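Long-range contact in protein design 2L4HC2_11 (Synthetic construct, PDB 5J2L), which is a computationally designed helical hairpin that pairs with a second copy of itself, its specificity probably set by designed hydrogen-bond networks: residues E7-L18 with I70-R81. Numbering follows the deposited sequence.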
ATOM      1  N   GLU A   7     -28.014  -4.868   5.702  1.00 63.65           N
ATOM      2  CA  GLU A   7     -27.100  -4.629   4.594  1.00 62.76           C
ATOM      3  C   GLU A   7     -26.772  -3.161   4.463  1.00 56.04           C
ATOM      4  O   GLU A   7     -25.608  -2.819   4.262  1.00 46.43           O
ATOM      5  CB  GLU A   7     -27.650  -5.140   3.272  1.00 56.04           C
ATOM      6  CG  GLU A   7     -27.694  -6.652   3.138  1.00 66.68           C
ATOM      7  CD  GLU A   7     -28.203  -7.079   1.794  1.00 79.64           C
ATOM      8  OE1 GLU A   7     -28.765  -6.255   1.103  1.00 83.10           O
ATOM      9  OE2 GLU A   7     -28.016  -8.221   1.446  1.00 85.30           O
ATOM     10  N   ASP A   8     -27.787  -2.300   4.586  1.00 46.86           N
ATOM     11  CA  ASP A   8     -27.573  -0.861   4.467  1.00 44.96           C
ATOM     12  C   ASP A   8     -26.636  -0.428   5.574  1.00 41.49           C
ATOM     13  O   ASP A   8     -25.773   0.431   5.375  1.00 33.91           O
ATOM     14  CB  ASP A   8     -28.892  -0.090   4.493  1.00 41.16           C
ATOM     15  CG  ASP A   8     -29.721  -0.303   3.222  1.00 58.89           C
ATOM     16  OD1 ASP A   8     -29.191  -0.813   2.255  1.00 64.10           O
ATOM     17  OD2 ASP A   8     -30.880   0.040   3.235  1.00 56.65           O
ATOM     18  N   TYR A   9     -26.803  -1.055   6.738  1.00 38.46           N
ATOM     19  CA  TYR A   9     -25.934  -0.829   7.876  1.00 33.55           C
ATOM     20  C   TYR A   9     -24.494  -1.202   7.538  1.00 36.38           C
ATOM     21  O   TYR A   9     -23.583  -0.420   7.799  1.00 27.90           O
ATOM     22  CB  TYR A   9     -26.398  -1.632   9.091  1.00 38.46           C
ATOM     23  CG  TYR A   9     -25.401  -1.596  10.221  1.00 42.51           C
ATOM     24  CD1 TYR A   9     -25.392  -0.555  11.141  1.00 52.14           C
ATOM     25  CD2 TYR A   9     -24.462  -2.614  10.321  1.00 53.64           C
ATOM     26  CE1 TYR A   9     -24.455  -0.543  12.163  1.00 48.75           C
ATOM     27  CE2 TYR A   9     -23.524  -2.603  11.334  1.00 44.55           C
ATOM     28  CZ  TYR A   9     -23.523  -1.572  12.256  1.00 47.44           C
ATOM     29  OH  TYR A   9     -22.600  -1.563  13.272  1.00 56.40           O
ATOM     30  N   LYS A  10     -24.304  -2.398   6.986  1.00 32.91           N
ATOM     31  CA  LYS A  10     -22.974  -2.906   6.673  1.00 38.14           C
ATOM     32  C   LYS A  10     -22.328  -2.084   5.557  1.00 31.89           C
ATOM     33  O   LYS A  10     -21.115  -1.899   5.548  1.00 30.37           O
ATOM     34  CB  LYS A  10     -23.049  -4.396   6.312  1.00 37.81           C
ATOM     35  CG  LYS A  10     -23.508  -5.294   7.465  1.00 51.39           C
ATOM     36  CD  LYS A  10     -22.522  -5.279   8.634  1.00 60.16           C
ATOM     37  CE  LYS A  10     -21.303  -6.171   8.382  1.00 60.73           C
ATOM     38  NZ  LYS A  10     -20.284  -6.054   9.482  1.00 64.66           N
ATOM     39  N   LEU A  11     -23.139  -1.573   4.638  1.00 23.30           N
ATOM     40  CA  LEU A  11     -22.645  -0.729   3.573  1.00 30.24           C
ATOM     41  C   LEU A  11     -22.143   0.584   4.163  1.00 27.92           C
ATOM     42  O   LEU A  11     -21.083   1.070   3.775  1.00 22.78           O
ATOM     43  CB  LEU A  11     -23.739  -0.496   2.531  1.00 34.96           C
ATOM     44  CG  LEU A  11     -24.134  -1.729   1.699  1.00 39.24           C
ATOM     45  CD1 LEU A  11     -25.384  -1.409   0.888  1.00 41.36           C
ATOM     46  CD2 LEU A  11     -22.982  -2.101   0.772  1.00 33.56           C
ATOM     47  N   ARG A  12     -22.875   1.140   5.140  1.00 25.24           N
ATOM     48  CA  ARG A  12     -22.406   2.367   5.790  1.00 24.67           C
ATOM     49  C   ARG A  12     -21.108   2.093   6.529  1.00 23.05           C
ATOM     50  O   ARG A  12     -20.186   2.907   6.472  1.00 28.39           O
ATOM     51  CB  ARG A  12     -23.452   2.958   6.719  1.00 29.34           C
ATOM     52  CG  ARG A  12     -24.620   3.604   5.987  1.00 32.14           C
ATOM     53  CD  ARG A  12     -25.478   4.439   6.881  1.00 35.77           C
ATOM     54  NE  ARG A  12     -26.133   3.641   7.896  1.00 29.41           N
ATOM     55  CZ  ARG A  12     -27.279   2.973   7.693  1.00 38.15           C
ATOM     56  NH1 ARG A  12     -27.857   3.015   6.512  1.00 36.54           N
ATOM     57  NH2 ARG A  12     -27.814   2.273   8.675  1.00 39.08           N
ATOM     58  N   GLU A  13     -21.025   0.936   7.184  1.00 25.94           N
ATOM     59  CA  GLU A  13     -19.811   0.514   7.867  1.00 26.31           C
ATOM     60  C   GLU A  13     -18.614   0.493   6.902  1.00 23.06           C
ATOM     61  O   GLU A  13     -17.556   1.041   7.206  1.00 22.55           O
ATOM     62  CB  GLU A  13     -19.981  -0.867   8.487  1.00 34.14           C
ATOM     63  CG  GLU A  13     -18.745  -1.372   9.212  1.00 42.01           C
ATOM     64  CD  GLU A  13     -18.917  -2.769   9.754  1.00 57.72           C
ATOM     65  OE1 GLU A  13     -19.886  -3.394   9.406  1.00 55.82           O
ATOM     66  OE2 GLU A  13     -18.089  -3.209  10.519  1.00 62.27           O
ATOM     67  N   ALA A  14     -18.789  -0.159   5.760  1.00 25.38           N
ATOM     68  CA  ALA A  14     -17.717  -0.268   4.768  1.00 21.13           C
ATOM     69  C   ALA A  14     -17.310   1.105   4.255  1.00 27.55           C
ATOM     70  O   ALA A  14     -16.119   1.369   4.098  1.00 30.22           O
ATOM     71  CB  ALA A  14     -18.141  -1.165   3.627  1.00 24.61           C
ATOM     72  N   GLN A  15     -18.286   1.972   3.995  1.00 20.53           N
ATOM     73  CA  GLN A  15     -17.970   3.305   3.525  1.00 23.12           C
ATOM     74  C   GLN A  15     -17.198   4.084   4.565  1.00 31.64           C
ATOM     75  O   GLN A  15     -16.273   4.814   4.217  1.00 25.66           O
ATOM     76  CB  GLN A  15     -19.213   4.088   3.103  1.00 24.52           C
ATOM     77  CG  GLN A  15     -18.872   5.502   2.610  1.00 33.09           C
ATOM     78  CD  GLN A  15     -17.961   5.528   1.375  1.00 46.44           C
ATOM     79  OE1 GLN A  15     -18.253   4.890   0.356  1.00 44.39           O
ATOM     80  NE2 GLN A  15     -16.851   6.269   1.465  1.00 33.77           N
ATOM     81  N   ARG A  16     -17.566   3.935   5.837  1.00 26.93           N
ATOM     82  CA  ARG A  16     -16.824   4.619   6.876  1.00 29.27           C
ATOM     83  C   ARG A  16     -15.389   4.120   6.873  1.00 26.58           C
ATOM     84  O   ARG A  16     -14.442   4.910   6.948  1.00 27.27           O
ATOM     85  CB  ARG A  16     -17.475   4.433   8.232  1.00 26.88           C
ATOM     86  CG  ARG A  16     -18.806   5.143   8.364  1.00 26.32           C
ATOM     87  CD  ARG A  16     -19.344   5.082   9.744  1.00 35.03           C
ATOM     88  NE  ARG A  16     -20.715   5.566   9.794  1.00 53.10           N
ATOM     89  CZ  ARG A  16     -21.800   4.767   9.844  1.00 42.04           C
ATOM     90  NH1 ARG A  16     -21.644   3.462   9.870  1.00 39.48           N
ATOM     91  NH2 ARG A  16     -23.017   5.283   9.878  1.00 48.36           N
ATOM     92  N   GLU A  17     -15.224   2.807   6.726  1.00 24.58           N
ATOM     93  CA  GLU A  17     -13.880   2.244   6.695  1.00 28.83           C
ATOM     94  C   GLU A  17     -13.083   2.720   5.471  1.00 31.21           C
ATOM     95  O   GLU A  17     -11.870   2.928   5.572  1.00 25.54           O
ATOM     96  CB  GLU A  17     -13.905   0.733   6.752  1.00 27.81           C
ATOM     97  CG  GLU A  17     -12.504   0.137   6.764  1.00 34.33           C
ATOM     98  CD  GLU A  17     -11.722   0.495   8.001  1.00 46.54           C
ATOM     99  OE1 GLU A  17     -12.314   0.557   9.053  1.00 51.00           O
ATOM    100  OE2 GLU A  17     -10.535   0.722   7.897  1.00 40.39           O
ATOM    101  N   LEU A  18     -13.754   2.867   4.326  1.00 25.69           N
ATOM    102  CA  LEU A  18     -13.099   3.343   3.110  1.00 25.66           C
ATOM    103  C   LEU A  18     -12.662   4.804   3.257  1.00 23.89           C
ATOM    104  O   LEU A  18     -11.597   5.178   2.765  1.00 26.18           O
ATOM    105  CB  LEU A  18     -14.005   3.141   1.898  1.00 22.56           C
ATOM    106  CG  LEU A  18     -14.196   1.684   1.486  1.00 22.71           C
ATOM    107  CD1 LEU A  18     -15.245   1.591   0.398  1.00 31.85           C
ATOM    108  CD2 LEU A  18     -12.868   1.115   0.990  1.00 19.09           C
ATOM    109  N   ILE A  70     -13.096  -5.735   3.594  1.00 23.69           N
ATOM    110  CA  ILE A  70     -14.197  -4.991   3.017  1.00 26.09           C
ATOM    111  C   ILE A  70     -14.731  -5.735   1.825  1.00 28.64           C
ATOM    112  O   ILE A  70     -15.939  -5.907   1.693  1.00 27.31           O
ATOM    113  CB  ILE A  70     -13.765  -3.555   2.626  1.00 23.98           C
ATOM    114  CG1 ILE A  70     -13.474  -2.742   3.887  1.00 27.84           C
ATOM    115  CG2 ILE A  70     -14.838  -2.889   1.767  1.00 24.67           C
ATOM    116  CD1 ILE A  70     -12.774  -1.432   3.617  1.00 29.21           C
ATOM    117  N   ILE A  71     -13.833  -6.194   0.967  1.00 27.12           N
ATOM    118  CA  ILE A  71     -14.251  -6.927  -0.211  1.00 25.93           C
ATOM    119  C   ILE A  71     -15.050  -8.165   0.162  1.00 24.80           C
ATOM    120  O   ILE A  71     -16.089  -8.423  -0.444  1.00 29.40           O
ATOM    121  CB  ILE A  71     -13.052  -7.281  -1.097  1.00 26.89           C
ATOM    122  CG1 ILE A  71     -12.500  -5.983  -1.722  1.00 26.18           C
ATOM    123  CG2 ILE A  71     -13.463  -8.296  -2.150  1.00 35.19           C
ATOM    124  CD1 ILE A  71     -11.157  -6.147  -2.389  1.00 27.91           C
ATOM    125  N   GLU A  72     -14.589  -8.909   1.160  1.00 29.91           N
ATOM    126  CA  GLU A  72     -15.293 -10.116   1.576  1.00 33.44           C
ATOM    127  C   GLU A  72     -16.709  -9.798   2.047  1.00 37.75           C
ATOM    128  O   GLU A  72     -17.654 -10.514   1.707  1.00 39.79           O
ATOM    129  CB  GLU A  72     -14.516 -10.853   2.659  1.00 35.36           C
ATOM    130  CG  GLU A  72     -13.217 -11.469   2.156  1.00 38.63           C
ATOM    131  CD  GLU A  72     -12.444 -12.198   3.222  1.00 52.40           C
ATOM    132  OE1 GLU A  72     -12.971 -12.388   4.293  1.00 59.98           O
ATOM    133  OE2 GLU A  72     -11.322 -12.569   2.960  1.00 57.04           O
ATOM    134  N   GLU A  73     -16.863  -8.714   2.800  1.00 33.10           N
ATOM    135  CA  GLU A  73     -18.185  -8.342   3.266  1.00 38.46           C
ATOM    136  C   GLU A  73     -19.060  -7.840   2.106  1.00 39.71           C
ATOM    137  O   GLU A  73     -20.252  -8.157   2.053  1.00 36.87           O
ATOM    138  CB  GLU A  73     -18.070  -7.334   4.412  1.00 31.27           C
ATOM    139  CG  GLU A  73     -17.514  -7.922   5.721  1.00 47.82           C
ATOM    140  CD  GLU A  73     -18.411  -8.986   6.359  1.00 56.16           C
ATOM    141  OE1 GLU A  73     -19.606  -8.822   6.289  1.00 46.36           O
ATOM    142  OE2 GLU A  73     -17.914  -9.939   6.942  1.00 60.27           O
ATOM    143  N   LEU A  74     -18.475  -7.113   1.150  1.00 31.39           N
ATOM    144  CA  LEU A  74     -19.243  -6.704  -0.019  1.00 31.48           C
ATOM    145  C   LEU A  74     -19.628  -7.929  -0.838  1.00 39.42           C
ATOM    146  O   LEU A  74     -20.686  -7.949  -1.461  1.00 41.24           O
ATOM    147  CB  LEU A  74     -18.492  -5.690  -0.893  1.00 35.44           C
ATOM    148  CG  LEU A  74     -18.313  -4.283  -0.310  1.00 28.13           C
ATOM    149  CD1 LEU A  74     -17.437  -3.453  -1.249  1.00 26.79           C
ATOM    150  CD2 LEU A  74     -19.678  -3.638  -0.148  1.00 34.92           C
ATOM    151  N   GLU A  75     -18.771  -8.954  -0.823  1.00 41.72           N
ATOM    152  CA  GLU A  75     -19.068 -10.212  -1.504  1.00 45.97           C
ATOM    153  C   GLU A  75     -20.366 -10.779  -0.987  1.00 54.35           C
ATOM    154  O   GLU A  75     -21.233 -11.178  -1.760  1.00 49.92           O
ATOM    155  CB  GLU A  75     -17.961 -11.253  -1.302  1.00 45.63           C
ATOM    156  CG  GLU A  75     -18.295 -12.615  -1.912  1.00 65.16           C
ATOM    157  CD  GLU A  75     -17.262 -13.696  -1.635  1.00 75.94           C
ATOM    158  OE1 GLU A  75     -16.148 -13.371  -1.272  1.00 66.01           O
ATOM    159  OE2 GLU A  75     -17.610 -14.858  -1.758  1.00 75.39           O
ATOM    160  N   LYS A  76     -20.484 -10.828   0.331  1.00 47.04           N
ATOM    161  CA  LYS A  76     -21.651 -11.389   0.986  1.00 47.76           C
ATOM    162  C   LYS A  76     -22.910 -10.617   0.587  1.00 56.29           C
ATOM    163  O   LYS A  76     -23.953 -11.210   0.305  1.00 66.78           O
ATOM    164  CB  LYS A  76     -21.428 -11.370   2.488  1.00 40.10           C
ATOM    165  CG  LYS A  76     -20.329 -12.312   2.941  1.00 44.75           C
ATOM    166  CD  LYS A  76     -20.065 -12.186   4.429  1.00 43.40           C
ATOM    167  CE  LYS A  76     -18.813 -12.956   4.821  1.00 47.76           C
ATOM    168  NZ  LYS A  76     -18.453 -12.758   6.250  1.00 59.26           N
ATOM    169  N   ILE A  77     -22.794  -9.292   0.547  1.00 48.60           N
ATOM    170  CA  ILE A  77     -23.934  -8.451   0.200  1.00 54.82           C
ATOM    171  C   ILE A  77     -24.319  -8.615  -1.275  1.00 69.51           C
ATOM    172  O   ILE A  77     -25.472  -8.907  -1.595  1.00 73.65           O
ATOM    173  CB  ILE A  77     -23.632  -6.975   0.495  1.00 53.50           C
ATOM    174  CG1 ILE A  77     -23.472  -6.762   2.001  1.00 45.19           C
ATOM    175  CG2 ILE A  77     -24.765  -6.110  -0.042  1.00 60.78           C
ATOM    176  CD1 ILE A  77     -22.893  -5.406   2.365  1.00 49.81           C
ATOM    177  N   ILE A  78     -23.344  -8.419  -2.160  1.00 64.44           N
ATOM    178  CA  ILE A  78     -23.539  -8.535  -3.598  1.00 64.07           C
ATOM    179  C   ILE A  78     -24.002  -9.934  -3.973  1.00 70.09           C
ATOM    180  O   ILE A  78     -24.885 -10.087  -4.812  1.00 77.80           O
ATOM    181  CB  ILE A  78     -22.260  -8.092  -4.353  1.00 66.63           C
ATOM    182  CG1 ILE A  78     -22.116  -6.566  -4.192  1.00 70.23           C
ATOM    183  CG2 ILE A  78     -22.285  -8.500  -5.820  1.00 75.10           C
ATOM    184  CD1 ILE A  78     -20.789  -6.011  -4.656  1.00 65.19           C
ATOM    185  N   ARG A  79     -23.431 -10.951  -3.341  1.00 75.46           N
ATOM    186  CA  ARG A  79     -23.904 -12.317  -3.536  1.00 75.92           C
ATOM    187  C   ARG A  79     -25.412 -12.323  -3.361  1.00 85.17           C
ATOM    188  O   ARG A  79     -26.147 -12.837  -4.214  1.00 90.94           O
ATOM    189  CB  ARG A  79     -23.255 -13.268  -2.545  1.00 66.15           C
ATOM    190  CG  ARG A  79     -23.696 -14.718  -2.637  1.00 74.14           C
ATOM    191  CD  ARG A  79     -23.082 -15.542  -1.552  1.00 84.70           C
ATOM    192  NE  ARG A  79     -21.631 -15.664  -1.686  1.00 87.11           N
ATOM    193  CZ  ARG A  79     -20.993 -16.603  -2.422  1.00 79.58           C
ATOM    194  NH1 ARG A  79     -21.685 -17.514  -3.081  1.00 73.36           N
ATOM    195  NH2 ARG A  79     -19.666 -16.609  -2.480  1.00 74.23           N
ATOM    196  N   LYS A  80     -25.870 -11.741  -2.253  1.00 85.79           N
ATOM    197  CA  LYS A  80     -27.286 -11.627  -1.938  1.00 86.09           C
ATOM    198  C   LYS A  80     -28.005 -10.712  -2.929  1.00 87.69           C
ATOM    199  O   LYS A  80     -29.205 -10.864  -3.160  1.00 88.15           O
ATOM    200  CB  LYS A  80     -27.470 -11.114  -0.512  1.00 81.76           C
ATOM    201  CG  LYS A  80     -27.037 -12.102   0.552  1.00 80.88           C
ATOM    202  CD  LYS A  80     -27.220 -11.532   1.949  1.00 82.80           C
ATOM    203  CE  LYS A  80     -26.793 -12.540   3.015  1.00 85.44           C
ATOM    204  NZ  LYS A  80     -26.981 -12.004   4.394  1.00 92.79           N
ATOM    205  N   ARG A  81     -27.266  -9.763  -3.509  1.00 84.30           N
ATOM    206  CA  ARG A  81     -27.841  -8.826  -4.474  1.00 86.40           C
ATOM    207  C   ARG A  81     -27.399  -9.177  -5.907  1.00 79.43           C
ATOM    208  O   ARG A  81     -27.647 -10.293  -6.379  1.00 68.00           O
ATOM    209  CB  ARG A  81     -27.450  -7.382  -4.122  1.00 86.08           C
ATOM    210  CG  ARG A  81     -27.970  -6.889  -2.764  1.00 76.54           C
ATOM    211  CD  ARG A  81     -27.623  -5.453  -2.486  1.00 71.12           C
ATOM    212  NE  ARG A  81     -28.100  -5.039  -1.168  1.00 81.93           N
ATOM    213  CZ  ARG A  81     -28.153  -3.774  -0.688  1.00 77.29           C
ATOM    214  NH1 ARG A  81     -27.769  -2.743  -1.415  1.00 79.57           N
ATOM    215  NH2 ARG A  81     -28.603  -3.583   0.543  1.00 67.14           N
ATOM    216  OXT ARG A  81     -27.057  -8.267  -6.664  1.00 79.58           O
TER
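Glu7 reaches across to Arg81, and its side chain touches segment 70-81 nearly all along its length. Glu7 CB lies 3.3 Å from Arg81 NH2, and CG stays near the same nitrogen. Glu7 CD rests 4.0 Å from Ile77 CG2. With CG anti to the carbonyl carbon (chi1 -71°) and the chain extended beyond it, the carboxylate is carried over to the C-terminal residue. There Arg81 presents the NE side of its guanidinium, and Glu7 OE1 alone accepts from both Arg81 NE and Arg81 NH2, each at 2.7 Å. Both donors come from the same face of the carboxylate, whose plane is turned 50° from the guanidinium. Glu7 OE2 packs against the aliphatic part of Lys80, 3.4 Å from Lys80 CD. Arg81 NH1 also forms a salt bridge with the terminal carboxylate of Arg81 of the second subunit. With an alanine at Glu7, the guanidinium would lose both short bonds and is likely to be held less firmly, by the weak bond to Asp8 OD1 and the second subunit. Helices 7-41 and 46-80 form an antiparallel hairpin, crossing here at -157°, and two such chains make the dimer. Inward of the charged end, Leu11 CD2 meets Ile77 CD1 at 3.7 Å and Leu74 CD2 at 3.8 Å. Ile78 of the second subunit packs on Ala14 and Leu18. Further along, Ile70 CD1 fits between Glu17 CG, 3.5 Å away, and Leu18 CD2, while the Glu17 carboxylate turns away to bond Gln21.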